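Local coordinates for protein DsbA-like disulfide oxidoreductase (Wolbachia endosymbiont of Drosophila melanogaster, PDB 6EEZ) that catalyses thiol-disulfide exchange, acting as a homotrimeric disulfide isomerase of the DsbA-like branch of the thioredoxin superfamily, at residues V35-F40 / L162-S167; P26-E31 / Y66-A71; A85-F90 / D138-M143; I51-K56 / F99-L104; Y43-C48 / G158-I163. One frame throughout, in Å; residues are numbered along the deposited sequence.

Contact 1 (V35-F40 / L162-S167); sequences VIAVGF and LIIGDS
Val38 and Ile163 form a hydrogen-bonded antiparallel pair in the central sheet of the thioredoxin fold, where strands 36-40 and 162-164 run antiparallel at 170°. Val38 N gives a short bond to Ile163 O (2.7 Å) that lies in the carbonyl plane; the return bond from Ile163 N to Val38 O (3.0 Å) is straight at its hydrogen, but the donor sits 30° out of the carbonyl plane. Ala37 with Ile164 and Gly39 with Leu162 are the flanking non-hydrogen-bonded pairs, and the CA of Ala37 adds a CA-H...O contact to Ile163 O (3.2 Å). The paired residues' side chains alternate between the two faces of the sheet. Val38 and Ile163 share one face with Phe40, whose CE1 meets Ile163 CD1 at 3.9 Å; helix 137-154 packs there through Leu150, Val151 and Leu154. Ala37, Leu162 and Ile164 lie on the other face, with Ala37 CB 3.9 Å from Ile164 CG1; Leu162 and Ile164 there meet helix 175-185. Beyond Ile164 the chain reverses through a type II' turn to Ser167, with Gly165 at positive phi. Gly39 has no side chain, and Leu162 lays its CD1 methyl 3.5 Å from Gly39 CA and 3.4 Å from Val38 O.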
# COMPACT_ATOMS: atom_id res chain seq x y z
N VAL A 35 0.11 3.90 16.54
CA VAL A 35 1.18 3.20 15.84
C VAL A 35 0.72 2.89 14.42
O VAL A 35 0.02 1.90 14.18
CB VAL A 35 1.58 1.90 16.57
CG1 VAL A 35 2.77 1.25 15.88
CG2 VAL A 35 1.89 2.20 18.03
N ILE A 36 1.14 3.74 13.50
CA ILE A 36 0.65 3.72 12.14
C ILE A 36 1.74 3.26 11.18
O ILE A 36 2.82 3.84 11.13
CB ILE A 36 0.15 5.12 11.75
CG1 ILE A 36 -0.95 5.56 12.73
CG2 ILE A 36 -0.32 5.18 10.31
CD1 ILE A 36 -1.38 6.98 12.57
N ALA A 37 1.46 2.19 10.45
CA ALA A 37 2.37 1.72 9.43
C ALA A 37 1.88 2.22 8.07
O ALA A 37 0.68 2.31 7.84
CB ALA A 37 2.45 0.21 9.45
N VAL A 38 2.81 2.56 7.18
CA VAL A 38 2.47 3.01 5.84
C VAL A 38 3.28 2.24 4.79
O VAL A 38 4.50 2.41 4.68
CB VAL A 38 2.70 4.51 5.67
CG1 VAL A 38 2.08 5.00 4.39
CG2 VAL A 38 2.14 5.30 6.89
N GLY A 39 2.59 1.38 4.03
CA GLY A 39 3.26 0.45 3.12
C GLY A 39 3.19 0.96 1.70
O GLY A 39 2.15 1.45 1.28
N PHE A 40 4.32 0.87 0.99
CA PHE A 40 4.43 1.31 -0.42
C PHE A 40 4.75 0.13 -1.31
O PHE A 40 5.80 -0.48 -1.16
CB PHE A 40 5.51 2.39 -0.58
CG PHE A 40 5.20 3.68 0.14
CD1 PHE A 40 5.45 3.81 1.49
CD2 PHE A 40 4.66 4.76 -0.55
CE1 PHE A 40 5.19 5.00 2.16
CE2 PHE A 40 4.39 5.94 0.10
CZ PHE A 40 4.66 6.07 1.46
N LEU A 162 8.42 0.17 3.86
CA LEU A 162 7.44 0.36 4.91
C LEU A 162 7.91 1.34 5.98
O LEU A 162 9.00 1.23 6.56
CB LEU A 162 7.10 -1.00 5.53
CG LEU A 162 6.08 -1.06 6.67
CD1 LEU A 162 4.73 -0.60 6.16
CD2 LEU A 162 5.96 -2.48 7.22
N ILE A 163 7.06 2.32 6.23
CA ILE A 163 7.25 3.26 7.31
C ILE A 163 6.45 2.84 8.51
O ILE A 163 5.25 2.63 8.41
CB ILE A 163 6.81 4.67 6.90
CG1 ILE A 163 7.63 5.15 5.71
CG2 ILE A 163 6.92 5.64 8.09
CD1 ILE A 163 7.14 6.49 5.16
N ILE A 164 7.11 2.71 9.64
CA ILE A 164 6.41 2.60 10.92
C ILE A 164 6.98 3.63 11.88
O ILE A 164 8.15 3.59 12.21
CB ILE A 164 6.58 1.20 11.55
CG1 ILE A 164 6.21 0.09 10.56
CG2 ILE A 164 5.76 1.10 12.81
CD1 ILE A 164 6.51 -1.34 11.08
N GLY A 165 6.12 4.53 12.36
CA GLY A 165 6.54 5.54 13.31
C GLY A 165 7.58 6.46 12.67
O GLY A 165 7.27 7.13 11.68
N ASP A 166 8.80 6.47 13.21
CA ASP A 166 9.88 7.31 12.68
C ASP A 166 10.92 6.48 11.94
O ASP A 166 12.03 6.97 11.68
CB ASP A 166 10.54 8.10 13.82
CG ASP A 166 11.10 7.21 14.91
OD1 ASP A 166 10.85 5.98 14.87
OD2 ASP A 166 11.76 7.75 15.84
N SER A 167 10.55 5.25 11.59
CA SER A 167 11.44 4.31 10.93
C SER A 167 11.00 3.93 9.52
O SER A 167 9.83 3.94 9.18
CB SER A 167 11.55 3.04 11.76
OG SER A 167 12.14 3.32 13.02

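Contact 2 (P26-E31 / Y66-A71); sequences PYSGNE and YIFRDA
Phe68 N donates to Pro26 O over 2.8 Å, almost in line with the carbonyl bond, and starts a short run of three backbone hydrogen bonds. The other two join Ser28 and Tyr66: Ser28 N to Tyr66 O at 2.9 Å and Tyr66 N to Ser28 O at 2.8 Å. Between the Phe68-Pro26 bond and the Ser28-Tyr66 pair, Tyr27 and Ile67 form a non-hydrogen-bonded pair, their side chains meeting through Tyr27 CB and Ile67 CG1 (4.1 Å). On the opposite face, Ser28 OG comes to the edge of the Phe68 ring, in its plane and 3.4 Å from CE2, while Pro26 CB lies 4.3 Å from CD2 of the same ring. Strand 27-29 is thereby added antiparallel to strand 65-70 as the outermost strand on this side of the thioredoxin-fold sheet. Tyr66 lays CD1 over one face of the Phe68 ring, 3.4 Å above its plane and offset toward the rim. In Tyr27, CG stands between the backbone N and the carbonyl carbon (chi1 79°), and the ring leads away from segment 66-71, to a cation-pi contact with Lys65, the residue just before it. Farther out, Ile55 and Ile59 of helix 52-60 back the face that carries Tyr66 and Phe68, and the rings of Tyr96 and His100 meet Phe68 obliquely. On the Ile67 side, Arg69 reaches Tyr25 in a cation-pi contact and hydrogen-bonds Ser147 OG.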
# COMPACT_ATOMS: atom_id res chain seq x y z
N PRO A 26 -6.37 4.12 1.57
CA PRO A 26 -6.99 2.94 2.21
C PRO A 26 -6.17 2.44 3.38
O PRO A 26 -4.93 2.46 3.28
CB PRO A 26 -7.02 1.87 1.09
CG PRO A 26 -6.78 2.61 -0.17
CD PRO A 26 -5.93 3.82 0.20
N TYR A 27 -6.84 1.96 4.42
CA TYR A 27 -6.18 1.43 5.59
C TYR A 27 -6.91 0.20 6.18
O TYR A 27 -8.11 0.02 6.00
CB TYR A 27 -6.05 2.53 6.67
CG TYR A 27 -7.33 2.76 7.46
CD1 TYR A 27 -7.63 1.98 8.55
CD2 TYR A 27 -8.23 3.76 7.10
CE1 TYR A 27 -8.80 2.15 9.26
CE2 TYR A 27 -9.42 3.96 7.82
CZ TYR A 27 -9.70 3.14 8.90
OH TYR A 27 -10.86 3.27 9.66
N SER A 28 -6.16 -0.62 6.91
CA SER A 28 -6.74 -1.68 7.72
C SER A 28 -6.19 -1.61 9.12
O SER A 28 -5.19 -0.94 9.38
CB SER A 28 -6.45 -3.06 7.11
OG SER A 28 -6.98 -3.14 5.81
N GLY A 29 -6.84 -2.31 10.03
CA GLY A 29 -6.40 -2.36 11.40
C GLY A 29 -7.12 -1.32 12.24
O GLY A 29 -8.27 -0.96 11.95
N ASN A 30 -6.46 -0.85 13.29
CA ASN A 30 -7.13 0.02 14.24
C ASN A 30 -7.00 1.47 13.83
O ASN A 30 -5.92 2.06 13.92
CB ASN A 30 -6.57 -0.21 15.63
CG ASN A 30 -7.24 0.65 16.67
OD1 ASN A 30 -8.21 1.36 16.39
ND2 ASN A 30 -6.73 0.57 17.89
N GLU A 31 -8.11 2.03 13.38
CA GLU A 31 -8.21 3.42 12.95
C GLU A 31 -7.64 4.37 13.99
O GLU A 31 -7.08 5.41 13.64
CB GLU A 31 -9.68 3.77 12.67
CG GLU A 31 -9.92 5.21 12.20
CD GLU A 31 -11.41 5.51 11.97
OE1 GLU A 31 -12.27 4.80 12.55
OE2 GLU A 31 -11.72 6.45 11.21
N TYR A 66 -2.64 0.30 9.39
CA TYR A 66 -1.82 0.07 8.22
C TYR A 66 -2.44 0.76 7.01
O TYR A 66 -3.51 0.39 6.54
CB TYR A 66 -1.67 -1.41 7.95
CG TYR A 66 -0.59 -1.76 6.92
CD1 TYR A 66 -0.82 -1.61 5.56
CD2 TYR A 66 0.65 -2.24 7.33
CE1 TYR A 66 0.18 -1.93 4.61
CE2 TYR A 66 1.64 -2.55 6.41
CZ TYR A 66 1.40 -2.40 5.05
OH TYR A 66 2.39 -2.73 4.18
N ILE A 67 -1.74 1.78 6.52
CA ILE A 67 -2.18 2.53 5.35
C ILE A 67 -1.51 1.95 4.10
O ILE A 67 -0.33 1.62 4.14
CB ILE A 67 -1.84 4.02 5.50
CG1 ILE A 67 -2.54 4.57 6.74
CG2 ILE A 67 -2.22 4.82 4.25
CD1 ILE A 67 -2.15 5.97 7.09
N PHE A 68 -2.26 1.83 3.02
CA PHE A 68 -1.78 1.24 1.75
C PHE A 68 -1.53 2.33 0.73
O PHE A 68 -2.46 3.05 0.33
CB PHE A 68 -2.77 0.23 1.18
CG PHE A 68 -3.07 -0.92 2.10
CD1 PHE A 68 -2.22 -2.01 2.18
CD2 PHE A 68 -4.20 -0.90 2.90
CE1 PHE A 68 -2.49 -3.09 3.03
CE2 PHE A 68 -4.49 -1.98 3.76
CZ PHE A 68 -3.61 -3.07 3.82
N ARG A 69 -0.27 2.46 0.31
CA ARG A 69 0.09 3.36 -0.77
C ARG A 69 0.45 2.62 -2.03
O ARG A 69 1.49 2.00 -2.13
CB ARG A 69 1.25 4.24 -0.35
CG ARG A 69 0.84 5.22 0.69
CD ARG A 69 -0.31 6.06 0.18
NE ARG A 69 -0.33 7.32 0.88
CZ ARG A 69 0.15 8.47 0.44
NH1 ARG A 69 0.66 8.59 -0.77
NH2 ARG A 69 0.06 9.53 1.22
N ASP A 70 -0.46 2.71 -2.99
CA ASP A 70 -0.29 2.08 -4.29
C ASP A 70 0.67 2.94 -5.09
O ASP A 70 0.32 4.06 -5.48
CB ASP A 70 -1.65 1.93 -4.98
CG ASP A 70 -2.49 0.83 -4.38
OD1 ASP A 70 -2.12 -0.35 -4.53
OD2 ASP A 70 -3.50 1.14 -3.72
N ALA A 71 1.87 2.42 -5.32
CA ALA A 71 2.94 3.20 -5.96
C ALA A 71 3.46 2.45 -7.17
O ALA A 71 4.59 1.95 -7.16
CB ALA A 71 4.06 3.48 -4.99

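Contact 3 (A85-F90 / D138-M143); sequences ALAVYF and DKIEQM
Phe90 and Met143 both set CG anti to their carbonyl carbon (chi1 -77° and -73°), and their side chains reach toward each other tip to tip. Met143 SD arrives at the edge of the ring, near its plane, 3.5 Å from Phe90 CZ: a Met-aromatic contact. The chain of Met143 then bends at chi3 (73°), which places CE 3.9 Å from Leu86 CD2. Ile140 CG1 lies 4.1 Å from Leu86 CB as the two side chains slide past each other in opposite directions, and Ile140 CD1 rests 4.1 Å from Ala87 CA. Toward the surface, Lys139 crosses the ring direction at about a right angle, with CG 4.0 Å from Phe90 CZ. Tyr89 CD2 sits 3.7 Å above the centre of one face of the Phe90 ring. These groups join helix 76-91 to the start of helix 137-154 in the helical part that DsbA-like proteins add to the thioredoxin fold; Pro26, just before edge strand 27-29, packs on Leu86. No hydrogen bond spans the pair of segments, so hydrophobic burial and the sulfur placed at the electropositive ring edge probably supply most of the attraction.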
# COMPACT_ATOMS: atom_id res chain seq x y z
N ALA A 85 -7.47 -1.26 -7.98
CA ALA A 85 -7.51 -1.38 -6.53
C ALA A 85 -8.25 -0.22 -5.90
O ALA A 85 -9.15 -0.40 -5.09
CB ALA A 85 -6.11 -1.47 -5.97
N LEU A 86 -7.89 1.00 -6.28
CA LEU A 86 -8.57 2.14 -5.71
C LEU A 86 -10.01 2.25 -6.23
O LEU A 86 -10.87 2.79 -5.55
CB LEU A 86 -7.80 3.43 -5.98
CG LEU A 86 -6.50 3.54 -5.19
CD1 LEU A 86 -5.69 4.78 -5.61
CD2 LEU A 86 -6.82 3.61 -3.72
N ALA A 87 -10.29 1.71 -7.41
CA ALA A 87 -11.65 1.77 -7.95
C ALA A 87 -12.58 0.91 -7.09
O ALA A 87 -13.76 1.22 -6.93
CB ALA A 87 -11.68 1.32 -9.39
N VAL A 88 -12.02 -0.17 -6.55
CA VAL A 88 -12.71 -1.01 -5.59
C VAL A 88 -12.88 -0.30 -4.24
O VAL A 88 -13.95 -0.33 -3.63
CB VAL A 88 -11.93 -2.34 -5.39
CG1 VAL A 88 -12.41 -3.10 -4.15
CG2 VAL A 88 -12.05 -3.19 -6.63
N TYR A 89 -11.82 0.33 -3.77
CA TYR A 89 -11.84 1.07 -2.51
C TYR A 89 -13.00 2.04 -2.42
O TYR A 89 -13.69 2.11 -1.41
CB TYR A 89 -10.52 1.82 -2.34
CG TYR A 89 -10.48 2.79 -1.19
CD1 TYR A 89 -10.33 2.34 0.11
CD2 TYR A 89 -10.54 4.16 -1.41
CE1 TYR A 89 -10.27 3.23 1.17
CE2 TYR A 89 -10.47 5.06 -0.36
CZ TYR A 89 -10.34 4.59 0.93
OH TYR A 89 -10.28 5.50 1.98
N PHE A 90 -13.21 2.79 -3.48
CA PHE A 90 -14.23 3.82 -3.46
C PHE A 90 -15.64 3.25 -3.57
O PHE A 90 -16.59 3.92 -3.16
CB PHE A 90 -13.96 4.83 -4.56
CG PHE A 90 -12.86 5.79 -4.22
CD1 PHE A 90 -13.06 6.77 -3.25
CD2 PHE A 90 -11.63 5.70 -4.83
CE1 PHE A 90 -12.04 7.66 -2.91
CE2 PHE A 90 -10.60 6.59 -4.51
CZ PHE A 90 -10.80 7.56 -3.54
N ASP A 138 -10.33 11.12 -11.93
CA ASP A 138 -9.50 12.23 -11.46
C ASP A 138 -8.90 11.96 -10.08
O ASP A 138 -7.74 12.28 -9.85
CB ASP A 138 -10.30 13.53 -11.38
CG ASP A 138 -10.71 14.04 -12.73
OD1 ASP A 138 -10.28 13.43 -13.74
OD2 ASP A 138 -11.46 15.04 -12.79
N LYS A 139 -9.68 11.38 -9.17
CA LYS A 139 -9.22 11.27 -7.79
C LYS A 139 -8.24 10.12 -7.64
O LYS A 139 -7.29 10.21 -6.88
CB LYS A 139 -10.39 11.08 -6.84
CG LYS A 139 -9.96 11.05 -5.39
CD LYS A 139 -10.78 12.03 -4.56
CE LYS A 139 -10.36 13.47 -4.81
NZ LYS A 139 -11.27 14.43 -4.14
N ILE A 140 -8.48 9.05 -8.38
CA ILE A 140 -7.55 7.93 -8.40
C ILE A 140 -6.22 8.39 -8.99
O ILE A 140 -5.15 8.06 -8.48
CB ILE A 140 -8.10 6.75 -9.24
CG1 ILE A 140 -9.35 6.17 -8.55
CG2 ILE A 140 -7.03 5.69 -9.42
CD1 ILE A 140 -10.16 5.25 -9.43
N GLU A 141 -6.29 9.13 -10.09
CA GLU A 141 -5.11 9.63 -10.76
C GLU A 141 -4.32 10.51 -9.78
O GLU A 141 -3.12 10.35 -9.64
CB GLU A 141 -5.50 10.41 -12.02
CG GLU A 141 -4.37 11.21 -12.67
CD GLU A 141 -3.29 10.32 -13.29
OE1 GLU A 141 -3.53 9.10 -13.45
OE2 GLU A 141 -2.21 10.85 -13.64
N GLN A 142 -5.03 11.40 -9.10
CA GLN A 142 -4.42 12.31 -8.12
C GLN A 142 -3.73 11.55 -7.00
O GLN A 142 -2.61 11.89 -6.61
CB GLN A 142 -5.48 13.24 -7.53
CG GLN A 142 -4.91 14.36 -6.69
CD GLN A 142 -5.99 15.30 -6.15
OE1 GLN A 142 -6.57 15.04 -5.10
NE2 GLN A 142 -6.24 16.41 -6.86
N MET A 143 -4.40 10.51 -6.50
CA MET A 143 -3.85 9.73 -5.38
C MET A 143 -2.59 8.98 -5.78
O MET A 143 -1.67 8.87 -4.99
CB MET A 143 -4.89 8.75 -4.84
CG MET A 143 -6.02 9.40 -4.04
SD MET A 143 -7.37 8.24 -3.63
CE MET A 143 -6.56 7.26 -2.37

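Contact 4 (I51-K56 / F99-L104); sequences IKNDIK and FHHAAL
His101 and Leu104 meet Lys52 and Asn53 in a helix-helix contact in which segments 99-104 and 52-56 lie nearly antiparallel (156°); helix 96-105 belongs to the helical region of DsbA-like folds, and helix 52-60 follows the CxxC helix 46-50 after a break at Ile51. In sequence order, His100 comes first and reaches across through a water. The water donates to Lys52 O at 2.6 Å and accepts from His100 NE2 at 3.3 Å, a link that is weak on the imidazole side. His101 follows with CG anti to its backbone N (chi1 -165°). Its NE2 donates to Asn53 OD1, 3.3 Å away, with the acceptor close to the ring plane; seen from the amide, however, the donor stands 42° out of the carbonyl plane, and the two planes are turned apart. Both lysine side chains, Lys52 and Lys56, run at about a right angle to that of His101, with Lys52 CG 3.9 Å and Lys56 CD 4.1 Å from NE2. Lys56 NZ lies 4.6 Å from His101 NE2, not in contact, a nearby positive charge that would tend to disfavour a second proton on the imidazole. Leu104 closes the segment on the buried side, where it also packs against Tyr43. It slides past Lys52 in the opposite direction, and Lys52, its CG held between backbone N and carbonyl carbon, presents CB to Leu104 CD1 at 3.6 Å and CD to Leu104 CB at 3.9 Å.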
# COMPACT_ATOMS: atom_id res chain seq x y z
N ILE A 51 5.81 -10.57 0.36
CA ILE A 51 5.59 -10.12 1.75
C ILE A 51 4.11 -9.95 2.05
O ILE A 51 3.76 -9.42 3.09
CB ILE A 51 6.32 -8.76 2.05
CG1 ILE A 51 5.80 -7.62 1.17
CG2 ILE A 51 7.77 -8.96 1.86
CD1 ILE A 51 6.25 -6.15 1.63
N LYS A 52 3.25 -10.41 1.15
CA LYS A 52 1.82 -10.16 1.27
C LYS A 52 1.27 -10.73 2.59
O LYS A 52 0.36 -10.14 3.19
CB LYS A 52 1.07 -10.75 0.07
CG LYS A 52 1.16 -12.24 -0.07
CD LYS A 52 0.49 -12.72 -1.36
CE LYS A 52 0.50 -14.27 -1.45
NZ LYS A 52 1.90 -14.77 -1.62
N ASN A 53 1.87 -11.82 3.06
CA ASN A 53 1.42 -12.48 4.28
C ASN A 53 2.11 -11.94 5.52
O ASN A 53 1.61 -12.09 6.63
CB ASN A 53 1.65 -13.99 4.17
CG ASN A 53 0.61 -14.65 3.31
OD1 ASN A 53 -0.56 -14.26 3.31
ND2 ASN A 53 1.02 -15.67 2.54
N ASP A 54 3.25 -11.29 5.33
CA ASP A 54 3.87 -10.53 6.41
C ASP A 54 2.93 -9.40 6.76
O ASP A 54 2.61 -9.18 7.93
CB ASP A 54 5.23 -9.99 6.00
CG ASP A 54 6.29 -11.05 5.93
OD1 ASP A 54 6.14 -12.07 6.61
OD2 ASP A 54 7.28 -10.86 5.21
N ILE A 55 2.49 -8.69 5.73
CA ILE A 55 1.57 -7.57 5.87
C ILE A 55 0.26 -8.03 6.52
O ILE A 55 -0.18 -7.44 7.50
CB ILE A 55 1.27 -6.94 4.50
CG1 ILE A 55 2.56 -6.47 3.85
CG2 ILE A 55 0.32 -5.77 4.62
CD1 ILE A 55 3.46 -5.68 4.80
N LYS A 56 -0.33 -9.10 5.98
CA LYS A 56 -1.57 -9.64 6.54
C LYS A 56 -1.42 -9.95 8.04
O LYS A 56 -2.22 -9.50 8.84
CB LYS A 56 -2.00 -10.88 5.77
CG LYS A 56 -3.40 -11.32 6.07
CD LYS A 56 -3.74 -12.49 5.21
CE LYS A 56 -5.07 -13.08 5.56
NZ LYS A 56 -5.43 -14.08 4.52
N PHE A 99 -8.95 -7.11 -2.84
CA PHE A 99 -8.36 -6.87 -4.14
C PHE A 99 -6.85 -6.85 -3.96
O PHE A 99 -6.13 -7.52 -4.70
CB PHE A 99 -8.84 -5.56 -4.75
CG PHE A 99 -8.31 -5.33 -6.13
CD1 PHE A 99 -8.97 -5.85 -7.23
CD2 PHE A 99 -7.11 -4.66 -6.33
CE1 PHE A 99 -8.47 -5.67 -8.50
CE2 PHE A 99 -6.60 -4.48 -7.60
CZ PHE A 99 -7.28 -4.99 -8.69
N HIS A 100 -6.38 -6.11 -2.96
CA HIS A 100 -4.95 -5.97 -2.67
C HIS A 100 -4.25 -7.31 -2.60
O HIS A 100 -3.25 -7.54 -3.27
CB HIS A 100 -4.77 -5.21 -1.34
CG HIS A 100 -3.37 -5.21 -0.80
ND1 HIS A 100 -2.48 -4.18 -1.03
CD2 HIS A 100 -2.72 -6.10 -0.01
CE1 HIS A 100 -1.34 -4.43 -0.41
NE2 HIS A 100 -1.46 -5.59 0.22
N HIS A 101 -4.79 -8.21 -1.77
CA HIS A 101 -4.13 -9.47 -1.48
C HIS A 101 -4.21 -10.41 -2.69
O HIS A 101 -3.25 -11.15 -2.98
CB HIS A 101 -4.76 -10.14 -0.25
CG HIS A 101 -3.94 -11.24 0.31
ND1 HIS A 101 -4.22 -12.57 0.08
CD2 HIS A 101 -2.82 -11.22 1.07
CE1 HIS A 101 -3.32 -13.32 0.69
NE2 HIS A 101 -2.46 -12.53 1.30
N ALA A 102 -5.34 -10.38 -3.39
CA ALA A 102 -5.46 -11.16 -4.62
C ALA A 102 -4.49 -10.66 -5.69
O ALA A 102 -3.92 -11.46 -6.41
CB ALA A 102 -6.89 -11.12 -5.16
N ALA A 103 -4.30 -9.35 -5.79
CA ALA A 103 -3.39 -8.82 -6.79
C ALA A 103 -1.96 -9.28 -6.48
O ALA A 103 -1.22 -9.68 -7.39
CB ALA A 103 -3.47 -7.31 -6.84
N LEU A 104 -1.59 -9.23 -5.21
CA LEU A 104 -0.29 -9.73 -4.79
C LEU A 104 -0.17 -11.25 -4.99
O LEU A 104 0.93 -11.77 -5.20
CB LEU A 104 -0.04 -9.38 -3.34
CG LEU A 104 0.20 -7.88 -3.09
CD1 LEU A 104 0.39 -7.63 -1.58
CD2 LEU A 104 1.41 -7.34 -3.90
O HOH W 1 -1.16 -8.33 2.01

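Contact 5 (Y43-C48 / G158-I163); sequences YSCGHC and GTPFLI
In the cysteine conformer described here, Thr159 OG1 stands beside both sulfurs of the CxxC motif, 3.6 Å from Cys48 SG and 3.8 Å from Cys45 SG. It is placed there by a chi1 of 60°, which sets OG1 between the backbone N and the carbonyl carbon. The next residue, Pro160, follows a cis peptide bond, and its ring lies against the start of helix 46-50: CB is 3.4 Å from Cys48 SG, and CD is 3.7 Å from His47 CB. This is the cis-proline loop facing the redox-active cysteines, a hallmark of the thioredoxin fold. A disulfide between Cys45 and Cys48 is seen in the crystal, but both residues are modelled in two conformers. In this one, Cys45 SG and Cys48 SG are 3.1 Å apart, too far for a disulfide bond, so the exact sulfur contacts carry some doubt. Here Cys45 occupies the N-cap position, and its SG accepts a weak bond from Cys48 N (3.0 Å). Leu41 packs on both Cys48 and Pro160, and Leu74 touches Cys45. Backbone pairing of Pro160 with Gly171 and of Phe161 with Phe40 fixes the loop to the sheet, while Phe161, whose side chain starts out away from segment 43-48, stacks on Phe40. No hydrogen bond crosses between the two segments. Within them the sulfurs meet a threonine hydroxyl and an apolar proline ring, and Thr159 is in the position from which relatives bind a substrate peptide through its backbone, consistent with thiol-disulfide exchange at this site.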
# COMPACT_ATOMS: atom_id res chain seq x y z
N TYR A 43 2.14 -3.86 -7.39
CA TYR A 43 1.56 -5.20 -7.41
C TYR A 43 2.35 -6.22 -8.26
O TYR A 43 2.29 -7.42 -7.98
CB TYR A 43 0.12 -5.12 -7.90
CG TYR A 43 -0.81 -4.56 -6.86
CD1 TYR A 43 -0.91 -5.15 -5.60
CD2 TYR A 43 -1.60 -3.46 -7.13
CE1 TYR A 43 -1.76 -4.63 -4.65
CE2 TYR A 43 -2.46 -2.95 -6.20
CZ TYR A 43 -2.53 -3.53 -4.96
OH TYR A 43 -3.37 -3.00 -4.01
N SER A 44 3.10 -5.76 -9.27
CA SER A 44 3.84 -6.67 -10.15
C SER A 44 5.26 -6.93 -9.64
O SER A 44 6.02 -7.68 -10.25
CB SER A 44 3.92 -6.11 -11.57
OG SER A 44 2.66 -5.62 -12.03
N CYS A 45 5.63 -6.31 -8.52
CA CYS A 45 6.97 -6.46 -7.97
C CYS A 45 7.09 -7.77 -7.17
O CYS A 45 6.27 -8.06 -6.30
CB CYS A 45 7.31 -5.22 -7.10
SG CYS A 45 8.20 -5.48 -5.59
N GLY A 46 8.12 -8.56 -7.49
CA GLY A 46 8.32 -9.86 -6.86
C GLY A 46 8.41 -9.81 -5.34
O GLY A 46 7.86 -10.68 -4.66
N HIS A 47 9.13 -8.82 -4.78
CA HIS A 47 9.28 -8.73 -3.33
C HIS A 47 8.00 -8.22 -2.71
O HIS A 47 7.68 -8.60 -1.60
CB HIS A 47 10.45 -7.83 -2.92
CG HIS A 47 11.78 -8.45 -3.18
ND1 HIS A 47 12.41 -8.35 -4.40
CD2 HIS A 47 12.57 -9.22 -2.40
CE1 HIS A 47 13.55 -9.02 -4.36
NE2 HIS A 47 13.67 -9.57 -3.16
N CYS A 48 7.25 -7.38 -3.42
CA CYS A 48 5.96 -6.91 -2.91
C CYS A 48 5.01 -8.11 -2.80
O CYS A 48 4.31 -8.26 -1.81
CB CYS A 48 5.35 -5.82 -3.80
SG CYS A 48 6.14 -4.17 -3.68
N GLY A 158 12.71 2.51 -5.03
CA GLY A 158 11.99 1.32 -5.49
C GLY A 158 10.97 0.83 -4.48
O GLY A 158 10.74 1.50 -3.48
N THR A 159 10.33 -0.31 -4.76
CA THR A 159 9.43 -0.97 -3.80
C THR A 159 9.87 -2.41 -3.52
O THR A 159 10.60 -3.01 -4.31
CB THR A 159 7.95 -0.99 -4.31
OG1 THR A 159 7.86 -1.69 -5.56
CG2 THR A 159 7.44 0.42 -4.51
N PRO A 160 9.41 -2.97 -2.39
CA PRO A 160 8.55 -2.31 -1.41
C PRO A 160 9.36 -1.58 -0.36
O PRO A 160 10.55 -1.84 -0.24
CB PRO A 160 7.80 -3.47 -0.76
CG PRO A 160 8.84 -4.54 -0.72
CD PRO A 160 9.67 -4.37 -1.99
N PHE A 161 8.67 -0.74 0.42
CA PHE A 161 9.24 -0.24 1.65
C PHE A 161 8.11 0.13 2.57
O PHE A 161 6.97 0.32 2.10
CB PHE A 161 10.21 0.96 1.43
CG PHE A 161 9.55 2.23 0.95
CD1 PHE A 161 9.10 3.18 1.85
CD2 PHE A 161 9.46 2.52 -0.40
CE1 PHE A 161 8.53 4.36 1.41
CE2 PHE A 161 8.89 3.71 -0.84
CZ PHE A 161 8.43 4.63 0.07
N LEU A 162 8.42 0.17 3.86
CA LEU A 162 7.44 0.36 4.91
C LEU A 162 7.91 1.34 5.98
O LEU A 162 9.00 1.23 6.56
CB LEU A 162 7.10 -1.00 5.53
CG LEU A 162 6.08 -1.06 6.67
CD1 LEU A 162 4.73 -0.60 6.16
CD2 LEU A 162 5.96 -2.48 7.22
N ILE A 163 7.06 2.32 6.23
CA ILE A 163 7.25 3.26 7.31
C ILE A 163 6.45 2.84 8.51
O ILE A 163 5.25 2.63 8.41
CB ILE A 163 6.81 4.67 6.90
CG1 ILE A 163 7.63 5.15 5.71
CG2 ILE A 163 6.92 5.64 8.09
CD1 ILE A 163 7.14 6.49 5.16

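Overall arrangement
From the N terminus, 26-31 opens contact 2, which adds the edge strand and closes at 66-71. Before it closes, 35-40 opens contact 1, 43-48 contact 5 and 51-56 contact 4, so contact 2 crosses all three. Contact 3 opens at 85-90, after contact 2 has closed, and crosses contact 4, which ends at 99-104; contact 3 itself ends at 138-143. Contacts 5 and 1 close last, on the shared strand 161-164, and their long loops enclose contacts 3 and 4. Contacts 1 and 2 build the sheet through adjoining strands, contact 5 joins it to the CxxC helix, and contacts 3 and 4 tie in the helical region.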